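Local coordinates for 336aa long hypothetical dTDP-glucose 4,6-dehydratase (Pyrococcus horikoshii, PDB 2HUN), which binds NAD(+) and probably acts as a dTDP-glucose 4,6-dehydratase, removing water from a nucleotide-linked sugar, at residues Asn43-Lys48 / Asn314-Lys319; Phe122-Thr127 / Ala173-Cys178; Thr168-Ala173 / Glu235-Tyr240. All blocks are in the same frame, centred on the assembly; numbering follows the deposited sequence.

Contact 1 of 3, residues Asn43-Lys48 / Asn314-Lys319; sequences NPANLK and NEWWWK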
loop_
_atom_site.group_PDB
_atom_site.type_symbol
_atom_site.label_atom_id
_atom_site.label_comp_id
_atom_site.label_asym_id
_atom_site.label_seq_id
_atom_site.Cartn_x
_atom_site.Cartn_y
_atom_site.Cartn_z
ATOM N N ASN A 43 18.203 0.382 -20.848
ATOM C CA ASN A 43 19.089 0.082 -21.960
ATOM C C ASN A 43 18.739 0.977 -23.146
ATOM O O ASN A 43 17.791 0.701 -23.884
ATOM C CB ASN A 43 18.967 -1.392 -22.360
ATOM C CG ASN A 43 20.079 -1.834 -23.296
ATOM O OD1 ASN A 43 20.875 -1.020 -23.770
ATOM N ND2 ASN A 43 20.139 -3.132 -23.563
ATOM N N PRO A 44 19.499 2.070 -23.334
ATOM C CA PRO A 44 19.294 3.026 -24.429
ATOM C C PRO A 44 19.201 2.341 -25.790
ATOM O O PRO A 44 18.559 2.849 -26.711
ATOM C CB PRO A 44 20.521 3.928 -24.332
ATOM C CG PRO A 44 20.812 3.930 -22.866
ATOM C CD PRO A 44 20.643 2.474 -22.498
ATOM N N ALA A 45 19.851 1.188 -25.910
ATOM C CA ALA A 45 19.849 0.440 -27.161
ATOM C C ALA A 45 18.441 -0.023 -27.528
ATOM O O ALA A 45 18.136 -0.241 -28.699
ATOM C CB ALA A 45 20.792 -0.762 -27.055
ATOM N N ASN A 46 17.587 -0.166 -26.518
ATOM C CA ASN A 46 16.210 -0.595 -26.731
ATOM C C ASN A 46 15.472 0.316 -27.703
ATOM O O ASN A 46 14.657 -0.150 -28.494
ATOM C CB ASN A 46 15.435 -0.594 -25.409
ATOM C CG ASN A 46 15.910 -1.649 -24.447
ATOM O OD1 ASN A 46 16.847 -2.390 -24.729
ATOM N ND2 ASN A 46 15.260 -1.722 -23.287
ATOM N N LEU A 47 15.760 1.613 -27.645
ATOM C CA LEU A 47 15.070 2.579 -28.496
ATOM C C LEU A 47 15.967 3.440 -29.386
ATOM O O LEU A 47 15.531 4.494 -29.856
ATOM C CB LEU A 47 14.222 3.511 -27.620
ATOM C CG LEU A 47 13.116 2.875 -26.771
ATOM C CD1 LEU A 47 12.523 3.902 -25.824
ATOM C CD2 LEU A 47 12.048 2.307 -27.687
ATOM N N LYS A 48 17.198 3.007 -29.637
ATOM C CA LYS A 48 18.096 3.821 -30.446
ATOM C C LYS A 48 17.593 4.149 -31.845
ATOM O O LYS A 48 17.874 5.227 -32.358
ATOM C CB LYS A 48 19.491 3.193 -30.524
ATOM C CG LYS A 48 19.626 1.968 -31.402
ATOM C CD LYS A 48 21.093 1.559 -31.449
ATOM C CE LYS A 48 21.341 0.366 -32.357
ATOM N NZ LYS A 48 22.778 -0.028 -32.323
ATOM N N ASN A 314 19.061 -10.785 -33.009
ATOM C CA ASN A 314 19.506 -9.554 -32.383
ATOM C C ASN A 314 20.616 -9.794 -31.388
ATOM O O ASN A 314 20.623 -9.234 -30.291
ATOM C CB ASN A 314 18.315 -8.860 -31.721
ATOM C CG ASN A 314 17.418 -8.167 -32.731
ATOM O OD1 ASN A 314 17.748 -7.088 -33.225
ATOM N ND2 ASN A 314 16.286 -8.794 -33.060
ATOM N N GLU A 315 21.569 -10.624 -31.793
ATOM C CA GLU A 315 22.700 -10.934 -30.940
ATOM C C GLU A 315 23.411 -9.638 -30.565
ATOM O O GLU A 315 24.037 -9.547 -29.516
ATOM C CB GLU A 315 23.661 -11.892 -31.662
ATOM C CG GLU A 315 24.900 -12.251 -30.852
ATOM C CD GLU A 315 25.636 -13.469 -31.397
ATOM O OE1 GLU A 315 25.074 -14.192 -32.248
ATOM O OE2 GLU A 315 26.779 -13.703 -30.960
ATOM N N TRP A 316 23.292 -8.629 -31.419
ATOM C CA TRP A 316 23.928 -7.339 -31.163
ATOM C C TRP A 316 23.423 -6.722 -29.858
ATOM O O TRP A 316 24.176 -6.052 -29.142
ATOM C CB TRP A 316 23.649 -6.362 -32.307
ATOM C CG TRP A 316 22.231 -5.873 -32.359
ATOM C CD1 TRP A 316 21.171 -6.468 -32.989
ATOM C CD2 TRP A 316 21.716 -4.693 -31.733
ATOM N NE1 TRP A 316 20.027 -5.725 -32.795
ATOM C CE2 TRP A 316 20.335 -4.631 -32.026
ATOM C CE3 TRP A 316 22.289 -3.681 -30.948
ATOM C CZ2 TRP A 316 19.517 -3.593 -31.563
ATOM C CZ3 TRP A 316 21.476 -2.650 -30.487
ATOM C CH2 TRP A 316 20.105 -2.615 -30.797
ATOM N N TRP A 317 22.149 -6.968 -29.552
ATOM C CA TRP A 317 21.524 -6.414 -28.352
ATOM C C TRP A 317 21.872 -7.124 -27.035
ATOM O O TRP A 317 22.324 -6.475 -26.092
ATOM C CB TRP A 317 19.993 -6.381 -28.525
ATOM C CG TRP A 317 19.275 -5.691 -27.391
ATOM C CD1 TRP A 317 19.036 -4.349 -27.260
ATOM C CD2 TRP A 317 18.778 -6.305 -26.199
ATOM N NE1 TRP A 317 18.421 -4.091 -26.054
ATOM C CE2 TRP A 317 18.251 -5.275 -25.383
ATOM C CE3 TRP A 317 18.729 -7.628 -25.736
ATOM C CZ2 TRP A 317 17.682 -5.528 -24.128
ATOM C CZ3 TRP A 317 18.165 -7.879 -24.488
ATOM C CH2 TRP A 317 17.647 -6.831 -23.698
ATOM N N TRP A 318 21.682 -8.442 -26.972
ATOM C CA TRP A 318 21.944 -9.187 -25.736
ATOM C C TRP A 318 23.397 -9.532 -25.433
ATOM O O TRP A 318 23.786 -9.683 -24.273
ATOM C CB TRP A 318 21.129 -10.489 -25.707
ATOM C CG TRP A 318 21.315 -11.419 -26.887
ATOM C CD1 TRP A 318 20.506 -11.521 -27.985
ATOM C CD2 TRP A 318 22.301 -12.463 -27.022
ATOM N NE1 TRP A 318 20.904 -12.561 -28.787
ATOM C CE2 TRP A 318 22.000 -13.152 -28.227
ATOM C CE3 TRP A 318 23.389 -12.874 -26.251
ATOM C CZ2 TRP A 318 22.771 -14.237 -28.665
ATOM C CZ3 TRP A 318 24.146 -13.953 -26.690
ATOM C CH2 TRP A 318 23.832 -14.623 -27.885
ATOM N N LYS A 319 24.184 -9.679 -26.487
ATOM C CA LYS A 319 25.587 -10.021 -26.381
ATOM C C LYS A 319 26.365 -9.139 -25.389
ATOM O O LYS A 319 27.062 -9.644 -24.520
ATOM C CB LYS A 319 26.197 -9.943 -27.779
ATOM C CG LYS A 319 27.607 -10.443 -27.855
ATOM C CD LYS A 319 27.711 -11.795 -27.191
ATOM C CE LYS A 319 29.112 -12.323 -27.368
ATOM N NZ LYS A 319 29.509 -13.165 -26.196
HETATM O O HOH W 1 22.444 -3.969 -25.378
#
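Trp317 meets the 43-48 turn through the pyrrole side of its indole, where NE1 donates to Asn46 OD1 at 2.7 Å. The bond is bent at the hydrogen (141°), and the oxygen lies near the ring plane; amide and indole planes are 35° apart. Asn43 ND2 also stands beside this nitrogen, but two donors cannot bond, and ND2 instead donates one N-H to a water, which in turn donates to Trp317 O at 2.6 Å. Asn43 OD1 turns back to accept from Ala45 N at 3.2 Å, an Asx turn that shapes the start of this segment. The segment belongs to the loop after strand 31-36 of the Rossmann fold, and Asn46 ND2 makes weak bonds to Ser17 and Gly13 of the glycine-rich cofactor-binding region, so Asn46 stands between the indole of helix 315-318 and that region. An alanine in place of Trp317 would probably leave Asn46 OD1 without its indole donor and open a gap beside Ala45 CB. That methyl also lies 4.0 Å from Trp316 CZ3. With CG of Trp316 between its backbone N and carbonyl carbon (chi1 71°), the ring folds back over its neighbour, and Trp317 CB lies over the centre of one face. Lys48 reaches it tip to tip, NZ 3.5 Å from CZ3, while the ring's NE1 donates to a lone pair of Asn314 OD1 at 2.7 Å.

Contact 2 of 3, residues Phe122-Thr127 / Ala173-Cys178; sequences FVHVST and ASITRC. With NAD (nicotinamide-adenine-dinucleotide), chain C.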
loop_
_atom_site.group_PDB
_atom_site.type_symbol
_atom_site.label_atom_id
_atom_site.label_comp_id
_atom_site.label_asym_id
_atom_site.label_seq_id
_atom_site.Cartn_x
_atom_site.Cartn_y
_atom_site.Cartn_z
ATOM N N PHE A 122 -4.286 8.689 -16.559
ATOM C CA PHE A 122 -3.168 8.021 -15.899
ATOM C C PHE A 122 -3.324 6.509 -15.717
ATOM O O PHE A 122 -4.334 6.040 -15.205
ATOM C CB PHE A 122 -2.958 8.689 -14.537
ATOM C CG PHE A 122 -1.897 8.053 -13.687
ATOM C CD1 PHE A 122 -0.577 7.974 -14.119
ATOM C CD2 PHE A 122 -2.211 7.592 -12.419
ATOM C CE1 PHE A 122 0.416 7.448 -13.286
ATOM C CE2 PHE A 122 -1.237 7.069 -11.584
ATOM C CZ PHE A 122 0.082 6.996 -12.015
ATOM N N VAL A 123 -2.318 5.755 -16.152
ATOM C CA VAL A 123 -2.320 4.307 -15.994
ATOM C C VAL A 123 -1.104 3.929 -15.153
ATOM O O VAL A 123 0.033 4.178 -15.546
ATOM C CB VAL A 123 -2.237 3.570 -17.346
ATOM C CG1 VAL A 123 -2.006 2.082 -17.104
ATOM C CG2 VAL A 123 -3.529 3.777 -18.138
ATOM N N HIS A 124 -1.363 3.342 -13.989
ATOM C CA HIS A 124 -0.324 2.906 -13.052
ATOM C C HIS A 124 -0.086 1.415 -13.282
ATOM O O HIS A 124 -1.000 0.599 -13.092
ATOM C CB HIS A 124 -0.812 3.143 -11.615
ATOM C CG HIS A 124 0.165 2.745 -10.554
ATOM N ND1 HIS A 124 1.327 3.445 -10.309
ATOM C CD2 HIS A 124 0.128 1.748 -9.641
ATOM C CE1 HIS A 124 1.960 2.899 -9.286
ATOM N NE2 HIS A 124 1.252 1.867 -8.862
ATOM N N VAL A 125 1.133 1.065 -13.699
ATOM C CA VAL A 125 1.495 -0.328 -13.955
ATOM C C VAL A 125 2.038 -0.996 -12.680
ATOM O O VAL A 125 2.979 -0.505 -12.045
ATOM C CB VAL A 125 2.549 -0.434 -15.090
ATOM C CG1 VAL A 125 2.835 -1.908 -15.406
ATOM C CG2 VAL A 125 2.030 0.262 -16.340
ATOM N N SER A 126 1.440 -2.124 -12.311
ATOM C CA SER A 126 1.851 -2.826 -11.104
ATOM C C SER A 126 2.066 -4.321 -11.364
ATOM O O SER A 126 2.037 -4.767 -12.519
ATOM C CB SER A 126 0.804 -2.596 -10.003
ATOM O OG SER A 126 1.281 -2.993 -8.730
ATOM N N THR A 127 2.242 -5.093 -10.292
ATOM C CA THR A 127 2.541 -6.521 -10.406
ATOM C C THR A 127 1.643 -7.524 -9.687
ATOM O O THR A 127 1.006 -7.212 -8.678
ATOM C CB THR A 127 3.980 -6.787 -9.925
ATOM O OG1 THR A 127 4.238 -8.194 -9.911
ATOM C CG2 THR A 127 4.170 -6.238 -8.535
ATOM N N ALA A 173 -7.697 7.845 -13.384
ATOM C CA ALA A 173 -6.615 6.881 -13.272
ATOM C C ALA A 173 -7.041 5.441 -13.035
ATOM O O ALA A 173 -7.983 5.178 -12.295
ATOM C CB ALA A 173 -5.676 7.318 -12.161
ATOM N N SER A 174 -6.332 4.517 -13.677
ATOM C CA SER A 174 -6.578 3.086 -13.514
ATOM C C SER A 174 -5.247 2.433 -13.151
ATOM O O SER A 174 -4.186 3.022 -13.351
ATOM C CB SER A 174 -7.109 2.453 -14.800
ATOM O OG SER A 174 -8.395 2.936 -15.127
ATOM N N ILE A 175 -5.317 1.219 -12.613
ATOM C CA ILE A 175 -4.133 0.465 -12.224
ATOM C C ILE A 175 -4.158 -0.875 -12.951
ATOM O O ILE A 175 -5.218 -1.485 -13.102
ATOM C CB ILE A 175 -4.125 0.167 -10.702
ATOM C CG1 ILE A 175 -4.004 1.464 -9.899
ATOM C CG2 ILE A 175 -2.987 -0.788 -10.358
ATOM C CD1 ILE A 175 -4.248 1.267 -8.406
ATOM N N THR A 176 -2.995 -1.321 -13.419
ATOM C CA THR A 176 -2.904 -2.622 -14.071
ATOM C C THR A 176 -1.953 -3.515 -13.267
ATOM O O THR A 176 -0.997 -3.028 -12.650
ATOM C CB THR A 176 -2.369 -2.509 -15.523
ATOM O OG1 THR A 176 -1.086 -1.871 -15.518
ATOM C CG2 THR A 176 -3.329 -1.694 -16.380
ATOM N N ARG A 177 -2.232 -4.814 -13.260
ATOM C CA ARG A 177 -1.389 -5.784 -12.566
ATOM C C ARG A 177 -1.241 -6.981 -13.497
ATOM O O ARG A 177 -2.225 -7.645 -13.842
ATOM C CB ARG A 177 -2.024 -6.210 -11.229
ATOM C CG ARG A 177 -1.940 -5.149 -10.131
ATOM C CD ARG A 177 -2.785 -5.523 -8.925
ATOM N NE ARG A 177 -2.723 -4.529 -7.853
ATOM C CZ ARG A 177 -3.627 -4.451 -6.877
ATOM N NH1 ARG A 177 -4.646 -5.303 -6.858
ATOM N NH2 ARG A 177 -3.513 -3.534 -5.924
ATOM N N CYS A 178 -0.007 -7.254 -13.905
ATOM C CA CYS A 178 0.253 -8.348 -14.829
ATOM C C CYS A 178 1.228 -9.385 -14.289
ATOM O O CYS A 178 1.993 -9.126 -13.356
ATOM C CB CYS A 178 0.819 -7.789 -16.133
ATOM S SG CYS A 178 2.458 -7.069 -15.896
HETATM P PA NAD C . 12.963 -2.772 -16.032
HETATM O O1A NAD C . 13.769 -2.981 -14.819
HETATM O O2A NAD C . 13.376 -3.419 -17.309
HETATM O O5B NAD C . 12.912 -1.192 -16.298
HETATM C C5B NAD C . 12.483 -0.236 -15.317
HETATM C C4B NAD C . 12.738 1.122 -15.987
HETATM O O4B NAD C . 12.300 2.192 -15.128
HETATM C C3B NAD C . 14.255 1.344 -16.247
HETATM O O3B NAD C . 14.465 1.852 -17.575
HETATM C C2B NAD C . 14.666 2.297 -15.109
HETATM O O2B NAD C . 15.799 3.131 -15.355
HETATM C C1B NAD C . 13.378 3.089 -14.877
HETATM N N9A NAD C . 13.239 3.630 -13.507
HETATM C C8A NAD C . 13.313 2.971 -12.336
HETATM N N7A NAD C . 13.130 3.830 -11.334
HETATM C C5A NAD C . 12.937 5.041 -11.848
HETATM C C6A NAD C . 12.699 6.335 -11.307
HETATM N N6A NAD C . 12.622 6.577 -10.006
HETATM N N1A NAD C . 12.545 7.401 -12.226
HETATM C C2A NAD C . 12.630 7.169 -13.607
HETATM N N3A NAD C . 12.857 5.950 -14.115
HETATM C C4A NAD C . 13.004 4.916 -13.247
HETATM O O3 NAD C . 11.564 -3.437 -15.675
HETATM P PN NAD C . 10.194 -3.699 -16.424
HETATM O O1N NAD C . 10.079 -5.184 -16.346
HETATM O O2N NAD C . 10.192 -3.146 -17.794
HETATM O O5D NAD C . 9.062 -3.111 -15.430
HETATM C C5D NAD C . 8.101 -2.120 -15.805
HETATM C C4D NAD C . 6.941 -2.135 -14.777
HETATM O O4D NAD C . 6.145 -3.323 -14.924
HETATM C C3D NAD C . 7.436 -2.072 -13.326
HETATM O O3D NAD C . 6.595 -1.139 -12.597
HETATM C C2D NAD C . 7.261 -3.532 -12.822
HETATM O O2D NAD C . 7.016 -3.537 -11.413
HETATM C C1D NAD C . 6.081 -4.004 -13.656
HETATM N N1N NAD C . 6.030 -5.461 -13.899
HETATM C C2N NAD C . 6.999 -6.141 -14.711
HETATM C C3N NAD C . 6.870 -7.527 -14.903
HETATM C C7N NAD C . 7.871 -8.323 -15.773
HETATM O O7N NAD C . 7.611 -9.500 -16.052
HETATM N N7N NAD C . 8.971 -7.728 -16.216
HETATM C C4N NAD C . 5.800 -8.236 -14.299
HETATM C C5N NAD C . 4.859 -7.550 -13.503
HETATM C C6N NAD C . 4.960 -6.165 -13.297
HETATM O O HOH W 2 0.388 -4.372 -15.502
#
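His124 O is approached by two groups of Thr176: the backbone N donates to it at 2.8 Å, and OG1 stands at 3.5 Å, at most a weak bond. Thr176 has OG1 between its backbone N and carbonyl carbon (chi1 57°), which also brings that oxygen to 2.9 Å from a water; the same water donates weakly to Ser126 O. The bonds alternate in direction, as in a parallel sheet: Ser174 N gives to Phe122 O, His124 N to Ser174 O in a nearly straight bond (175°), and Ser126 N to Thr176 O. On one face, Ala173 CB meets the edge of the Phe122 ring at CD2, 3.5 Å away, and Ile175 lies side by side with His124, both pointing the same way. Farther along that face Ser126 CB packs on Arg177 CG at 3.8 Å. Asp159 ties the two together, accepting from Ser126 OG and forming a salt bridge with the guanidinium. On the other face, the side chains of Val123 and Thr176 cross at about a right angle, CG1 of the first 4.1 Å from CG2 of the second. The C-terminal ends meet the nicotinamide of NAD: Ser126 O is 3.3 Å from C6N and Cys178 SG 3.4 Å from C5N, the place where a Rossmann sheet receives its cofactor. Helices 96-116 and 150-168 pack on the Phe122 and His124 face, helix 220-233 on that of Val123 and Thr176, and strands 78-81 and 239-242 flank the pair.

Contact 3 of 3, residues Thr168-Ala173 / Glu235-Tyr240; sequences TYNLNA and ESREIY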
loop_
_atom_site.group_PDB
_atom_site.type_symbol
_atom_site.label_atom_id
_atom_site.label_comp_id
_atom_site.label_asym_id
_atom_site.label_seq_id
_atom_site.Cartn_x
_atom_site.Cartn_y
_atom_site.Cartn_z
ATOM N N THR A 168 -9.684 11.332 -4.071
ATOM C CA THR A 168 -9.547 12.618 -3.410
ATOM C C THR A 168 -9.629 13.792 -4.383
ATOM O O THR A 168 -10.354 14.754 -4.138
ATOM C CB THR A 168 -8.210 12.725 -2.658
ATOM O OG1 THR A 168 -8.164 11.740 -1.624
ATOM C CG2 THR A 168 -8.058 14.106 -2.041
ATOM N N TYR A 169 -8.896 13.699 -5.491
ATOM C CA TYR A 169 -8.844 14.778 -6.471
ATOM C C TYR A 169 -9.560 14.500 -7.786
ATOM O O TYR A 169 -9.320 15.177 -8.787
ATOM C CB TYR A 169 -7.379 15.124 -6.729
ATOM C CG TYR A 169 -6.632 15.453 -5.455
ATOM C CD1 TYR A 169 -6.868 16.645 -4.774
ATOM C CD2 TYR A 169 -5.718 14.552 -4.905
ATOM C CE1 TYR A 169 -6.215 16.933 -3.579
ATOM C CE2 TYR A 169 -5.060 14.830 -3.709
ATOM C CZ TYR A 169 -5.314 16.021 -3.050
ATOM O OH TYR A 169 -4.682 16.295 -1.856
ATOM N N ASN A 170 -10.445 13.509 -7.779
ATOM C CA ASN A 170 -11.206 13.146 -8.969
ATOM C C ASN A 170 -10.361 12.972 -10.221
ATOM O O ASN A 170 -10.674 13.523 -11.278
ATOM C CB ASN A 170 -12.297 14.185 -9.231
ATOM C CG ASN A 170 -13.370 14.168 -8.169
ATOM O OD1 ASN A 170 -14.013 13.140 -7.940
ATOM N ND2 ASN A 170 -13.569 15.301 -7.506
ATOM N N LEU A 171 -9.302 12.182 -10.108
ATOM C CA LEU A 171 -8.425 11.933 -11.237
ATOM C C LEU A 171 -9.024 10.878 -12.168
ATOM O O LEU A 171 -10.009 10.221 -11.828
ATOM C CB LEU A 171 -7.063 11.460 -10.730
ATOM C CG LEU A 171 -6.397 12.362 -9.688
ATOM C CD1 LEU A 171 -5.039 11.797 -9.334
ATOM C CD2 LEU A 171 -6.259 13.778 -10.230
ATOM N N ASN A 172 -8.430 10.739 -13.349
ATOM C CA ASN A 172 -8.856 9.752 -14.335
ATOM C C ASN A 172 -7.706 8.755 -14.354
ATOM O O ASN A 172 -6.843 8.813 -15.229
ATOM C CB ASN A 172 -9.001 10.392 -15.719
ATOM C CG ASN A 172 -9.623 9.452 -16.735
ATOM O OD1 ASN A 172 -9.643 8.235 -16.545
ATOM N ND2 ASN A 172 -10.126 10.016 -17.830
ATOM N N ALA A 173 -7.697 7.845 -13.384
ATOM C CA ALA A 173 -6.615 6.881 -13.272
ATOM C C ALA A 173 -7.041 5.441 -13.035
ATOM O O ALA A 173 -7.983 5.178 -12.295
ATOM C CB ALA A 173 -5.676 7.318 -12.161
ATOM N N GLU A 235 -11.828 2.272 -16.860
ATOM C CA GLU A 235 -12.567 3.190 -16.001
ATOM C C GLU A 235 -11.705 3.655 -14.836
ATOM O O GLU A 235 -10.908 2.889 -14.298
ATOM C CB GLU A 235 -13.830 2.503 -15.486
ATOM C CG GLU A 235 -14.577 1.757 -16.581
ATOM C CD GLU A 235 -15.823 1.058 -16.077
ATOM O OE1 GLU A 235 -15.750 0.364 -15.036
ATOM O OE2 GLU A 235 -16.878 1.194 -16.732
ATOM N N SER A 236 -11.870 4.917 -14.451
ATOM C CA SER A 236 -11.098 5.486 -13.358
ATOM C C SER A 236 -11.439 4.791 -12.045
ATOM O O SER A 236 -12.554 4.311 -11.870
ATOM C CB SER A 236 -11.384 6.985 -13.242
ATOM O OG SER A 236 -10.540 7.595 -12.281
ATOM N N ARG A 237 -10.469 4.736 -11.134
ATOM C CA ARG A 237 -10.655 4.108 -9.827
ATOM C C ARG A 237 -10.694 2.581 -9.897
ATOM O O ARG A 237 -10.928 1.920 -8.886
ATOM C CB ARG A 237 -11.953 4.610 -9.176
ATOM C CG ARG A 237 -12.071 6.123 -9.164
ATOM C CD ARG A 237 -13.364 6.633 -8.525
ATOM N NE ARG A 237 -13.346 8.094 -8.456
ATOM C CZ ARG A 237 -14.172 8.827 -7.716
ATOM N NH1 ARG A 237 -15.098 8.242 -6.970
ATOM N NH2 ARG A 237 -14.064 10.151 -7.714
ATOM N N GLU A 238 -10.457 2.019 -11.079
ATOM C CA GLU A 238 -10.492 0.565 -11.246
ATOM C C GLU A 238 -9.130 -0.100 -11.453
ATOM O O GLU A 238 -8.246 0.446 -12.112
ATOM C CB GLU A 238 -11.379 0.178 -12.434
ATOM C CG GLU A 238 -12.848 0.551 -12.320
ATOM C CD GLU A 238 -13.558 -0.164 -11.183
ATOM O OE1 GLU A 238 -13.034 -1.189 -10.701
ATOM O OE2 GLU A 238 -14.650 0.292 -10.781
ATOM N N ILE A 239 -8.981 -1.294 -10.888
ATOM C CA ILE A 239 -7.762 -2.069 -11.044
ATOM C C ILE A 239 -8.068 -3.166 -12.068
ATOM O O ILE A 239 -9.168 -3.740 -12.071
ATOM C CB ILE A 239 -7.322 -2.719 -9.712
ATOM C CG1 ILE A 239 -7.039 -1.634 -8.668
ATOM C CG2 ILE A 239 -6.069 -3.574 -9.935
ATOM C CD1 ILE A 239 -6.546 -2.181 -7.340
ATOM N N TYR A 240 -7.102 -3.443 -12.939
ATOM C CA TYR A 240 -7.270 -4.456 -13.969
ATOM C C TYR A 240 -6.139 -5.488 -13.959
ATOM O O TYR A 240 -4.989 -5.159 -14.257
ATOM C CB TYR A 240 -7.326 -3.796 -15.359
ATOM C CG TYR A 240 -8.548 -2.941 -15.612
ATOM C CD1 TYR A 240 -9.764 -3.515 -15.998
ATOM C CD2 TYR A 240 -8.489 -1.553 -15.464
ATOM C CE1 TYR A 240 -10.894 -2.721 -16.236
ATOM C CE2 TYR A 240 -9.604 -0.758 -15.695
ATOM C CZ TYR A 240 -10.800 -1.342 -16.081
ATOM O OH TYR A 240 -11.886 -0.542 -16.323
HETATM O O HOH W 3 -12.148 10.049 -10.055
#
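Asn170, just beyond the end of helix 150-168, lies side by side with Arg237, its amide plane only 14° from that of the guanidinium. Its OD1 sits at the guanidinium edge, 3.0 Å from NH2, but the angle is too poor for a hydrogen bond. Leu171 offers its carbonyl oxygen instead: Ser236 OG donates to it at 2.7 Å, and a water donates to it at 2.8 Å while accepting from Arg237 NE. Asn172 passes by Ser236, with OD1 3.9 Å from CB. Ala173 closes the contact with both backbone polar atoms, N donating to Ser236 OG at 3.1 Å and O accepting from Arg237 N at 2.8 Å. Ser236 OG, anti to its own backbone N (chi1 -174°), thus donates to one peptide and accepts from another, bridging Leu171 and Ala173. Ser236 and Arg237 are the central residues of a type II turn from Glu235 to Glu238, which leads from helix 220-233 towards strand 239-242. The turn therefore joins the start of strand 172-182 just before strand 239-242 pairs with it; Thr166 of helix 150-168 touches Ala173, Ser236 and Arg237, and Leu171 packs on helix 96-116.

In the fold
Contacts 2 and 3 are consecutive parts of one sheet: they share Ala173, their centres are 10 Å apart, and Ile175 O lies 2.7 Å from Tyr240 N, probably hydrogen-bonded. Along the chain their segments alternate, and in the sheet strand 172-182 pairs with both strand 121-127 and strand 239-242. Contact 1 stands across the chain's centre from both, with centres about 27 Å from contact 2 and 36 Å from contact 3, and its segments enclose theirs in sequence. NAD lies between contacts 1 and 2: contact 2 touches its nicotinamide end, while the Asn46 side chain is about 6 Å from the cofactor. Contact 3 lies away from the cofactor site.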